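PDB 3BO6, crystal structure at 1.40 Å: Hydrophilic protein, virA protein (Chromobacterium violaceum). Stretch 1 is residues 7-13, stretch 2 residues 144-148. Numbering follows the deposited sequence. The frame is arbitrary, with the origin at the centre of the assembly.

Stretch 1, residues 7-13: ATNEDLK
Stretch 2 144-148: NSQYS

A helix packs against an irregular loop here, and the two are held by one direct hydrogen bond, a small apolar patch and three waters. Residues 7-13 are helical throughout, with phi near -60° and psi between -36° and -50°; the repeating bonds run from Asp11 N to Ala7 O (3.0 Å), Leu12 N to Thr8 O (3.2 Å) and Lys13 N to Asn9 O (3.0 Å), and the helix continues beyond Lys13. The loop is built from Asn144 at phi/psi -82/9, Ser145 in the left-handed region at 66/26, and then three extended residues, Gln146 (-101/143), Tyr147 (-79/131) and Ser148 (-85/157). Both stretches run in broadly the same direction, with Thr8 and Gln146 nearest in register, their CA atoms 5.1 Å apart. Together the stretches bury 317 Å².

Thr8 is the pivot. Its CA-to-CB bond points sideways to the loop, and chi1 of -59° (m) lets the two branches do different work: OG1 donates a hydrogen bond to Ser145 O at 2.6 Å, while CG2 rests 3.4 Å from Tyr147 CE2. A beta-branched residue with one polar and one apolar arm suits this buried position, since it satisfies a loop carbonyl and still fills space beside an aromatic ring. Ser145 adopts chi1 -66° (m), and its OG is hydrogen-bonded elsewhere in the structure.

One turn on, Leu12 takes the common m,t rotamer (-69°, -179°). Its CA-to-CB bond runs sideways, but the end of the side chain comes nearer the loop, placing CD2 4.0 Å from Tyr147 CD2. Tyr147, with chi1 -73° (m) and chi2 -76°, likewise starts sideways and brings its ring closer to the helix; Leu12 CD2 and Thr8 CG2 both meet that ring obliquely. The ring is buried, yet its OH is hydrogen-bonded elsewhere, so tyrosine can supply apolar surface without stranding its hydroxyl.

Asp11 points toward the loop with chi1 172° (t) and chi2 73°. Its OD2 meets the loop through water: water 2 donates to Asp11 OD2 (2.7 Å) and Thr8 O (2.9 Å) and accepts from Tyr147 N (2.9 Å), tying helix to loop backbone. Water 3 lies 2.7 Å from both Asp11 OD2 and Tyr147 O. An acid fits because OD2 can accept from both waters, while OD1 is hydrogen-bonded just outside the stretches.

Gln146 has chi1 -62° (m), chi2 -180° (t) and chi3 -13°, an extended chain that sets NE2 3.5 Å from Asp11 OD1. The same NE2 donates to water 1 at 2.9 Å, and that water donates to Ala7 O at 3.1 Å. Asn144, at chi1 65° (p) and chi2 2°, folds back so that OD1 accepts from Gln146 N at 3.0 Å, bracing the turn from which the extended segment departs.

Residues beyond the contact have other tasks. Lys13 NZ forms a salt bridge with Glu10 OE2 at 3.0 Å along the helix, and Ser148, chi1 70° (p), points away and caps a following helix.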

# COMPACT_ATOMS: atom_id res chain seq x y z
N ALA A 7 3.80 -17.09 10.26
CA ALA A 7 4.40 -16.76 11.55
C ALA A 7 4.16 -15.30 11.91
O ALA A 7 3.93 -14.96 13.06
CB ALA A 7 5.90 -17.08 11.56
N THR A 8 4.20 -14.43 10.90
CA THR A 8 3.93 -13.01 11.09
C THR A 8 2.55 -12.80 11.71
O THR A 8 2.39 -12.04 12.68
CB THR A 8 4.02 -12.27 9.77
OG1 THR A 8 5.33 -12.44 9.21
CG2 THR A 8 3.74 -10.78 9.98
N ASN A 9 1.55 -13.47 11.15
CA ASN A 9 0.18 -13.34 11.64
C ASN A 9 0.00 -13.97 13.04
O ASN A 9 -0.69 -13.42 13.89
CB ASN A 9 -0.79 -13.94 10.62
CG ASN A 9 -2.23 -13.61 10.93
OD1 ASN A 9 -2.56 -12.46 11.21
ND2 ASN A 9 -3.10 -14.61 10.85
N GLU A 10 0.62 -15.13 13.27
CA GLU A 10 0.52 -15.74 14.60
C GLU A 10 1.10 -14.85 15.70
O GLU A 10 0.57 -14.78 16.81
CB GLU A 10 1.19 -17.12 14.59
CG GLU A 10 0.47 -18.15 13.72
CD GLU A 10 -1.00 -18.25 14.07
OE1 GLU A 10 -1.31 -18.63 15.22
OE2 GLU A 10 -1.85 -17.96 13.20
N ASP A 11 2.18 -14.14 15.38
CA ASP A 11 2.77 -13.19 16.32
C ASP A 11 1.82 -12.01 16.58
O ASP A 11 1.68 -11.55 17.71
CB ASP A 11 4.13 -12.69 15.82
CG ASP A 11 4.67 -11.57 16.66
OD1 ASP A 11 5.10 -11.84 17.79
OD2 ASP A 11 4.65 -10.41 16.19
N LEU A 12 1.15 -11.52 15.53
CA LEU A 12 0.15 -10.47 15.72
C LEU A 12 -0.98 -10.92 16.65
O LEU A 12 -1.48 -10.13 17.44
CB LEU A 12 -0.44 -10.00 14.39
CG LEU A 12 0.47 -9.22 13.44
CD1 LEU A 12 -0.35 -8.85 12.20
CD2 LEU A 12 1.06 -7.97 14.13
N LYS A 13 -1.41 -12.17 16.52
CA LYS A 13 -2.47 -12.70 17.39
C LYS A 13 -2.00 -12.77 18.84
O LYS A 13 -2.69 -12.31 19.75
CB LYS A 13 -2.92 -14.09 16.92
CG LYS A 13 -3.78 -14.07 15.67
CD LYS A 13 -4.04 -15.51 15.21
CE LYS A 13 -4.55 -15.59 13.79
NZ LYS A 13 -4.69 -17.03 13.39
N ASN A 144 13.07 -11.11 11.88
CA ASN A 144 12.28 -12.31 12.19
C ASN A 144 10.86 -12.29 11.61
O ASN A 144 10.04 -13.14 11.93
CB ASN A 144 12.21 -12.55 13.70
CG ASN A 144 11.47 -11.45 14.45
OD1 ASN A 144 10.97 -10.50 13.84
ND2 ASN A 144 11.41 -11.58 15.76
N SER A 145 10.61 -11.31 10.74
CA SER A 145 9.34 -11.17 10.03
C SER A 145 8.18 -10.86 10.98
O SER A 145 7.03 -11.14 10.67
CB SER A 145 9.04 -12.38 9.14
OG SER A 145 9.96 -12.51 8.06
N GLN A 146 8.49 -10.26 12.12
CA GLN A 146 7.45 -9.79 13.00
C GLN A 146 7.29 -8.28 12.83
O GLN A 146 8.27 -7.56 12.64
CB GLN A 146 7.77 -10.12 14.45
CG GLN A 146 7.87 -11.63 14.68
CD GLN A 146 8.18 -11.98 16.10
OE1 GLN A 146 8.56 -11.12 16.89
NE2 GLN A 146 8.02 -13.26 16.45
N TYR A 147 6.05 -7.81 12.91
CA TYR A 147 5.78 -6.37 12.92
C TYR A 147 6.05 -5.79 14.31
O TYR A 147 5.54 -6.29 15.31
CB TYR A 147 4.31 -6.11 12.59
CG TYR A 147 3.89 -6.33 11.16
CD1 TYR A 147 4.21 -5.41 10.17
CD2 TYR A 147 3.11 -7.43 10.79
CE1 TYR A 147 3.81 -5.60 8.86
CE2 TYR A 147 2.72 -7.62 9.48
CZ TYR A 147 3.07 -6.70 8.52
OH TYR A 147 2.62 -6.93 7.23
N SER A 148 6.80 -4.69 14.38
CA SER A 148 6.91 -3.95 15.63
C SER A 148 5.75 -2.97 15.78
O SER A 148 5.15 -2.55 14.79
CB SER A 148 8.24 -3.19 15.69
OG SER A 148 8.26 -2.10 14.78
O HOH W 1 6.71 -15.00 14.50
O HOH W 2 4.08 -9.85 13.56
O HOH W 3 5.21 -8.04 17.34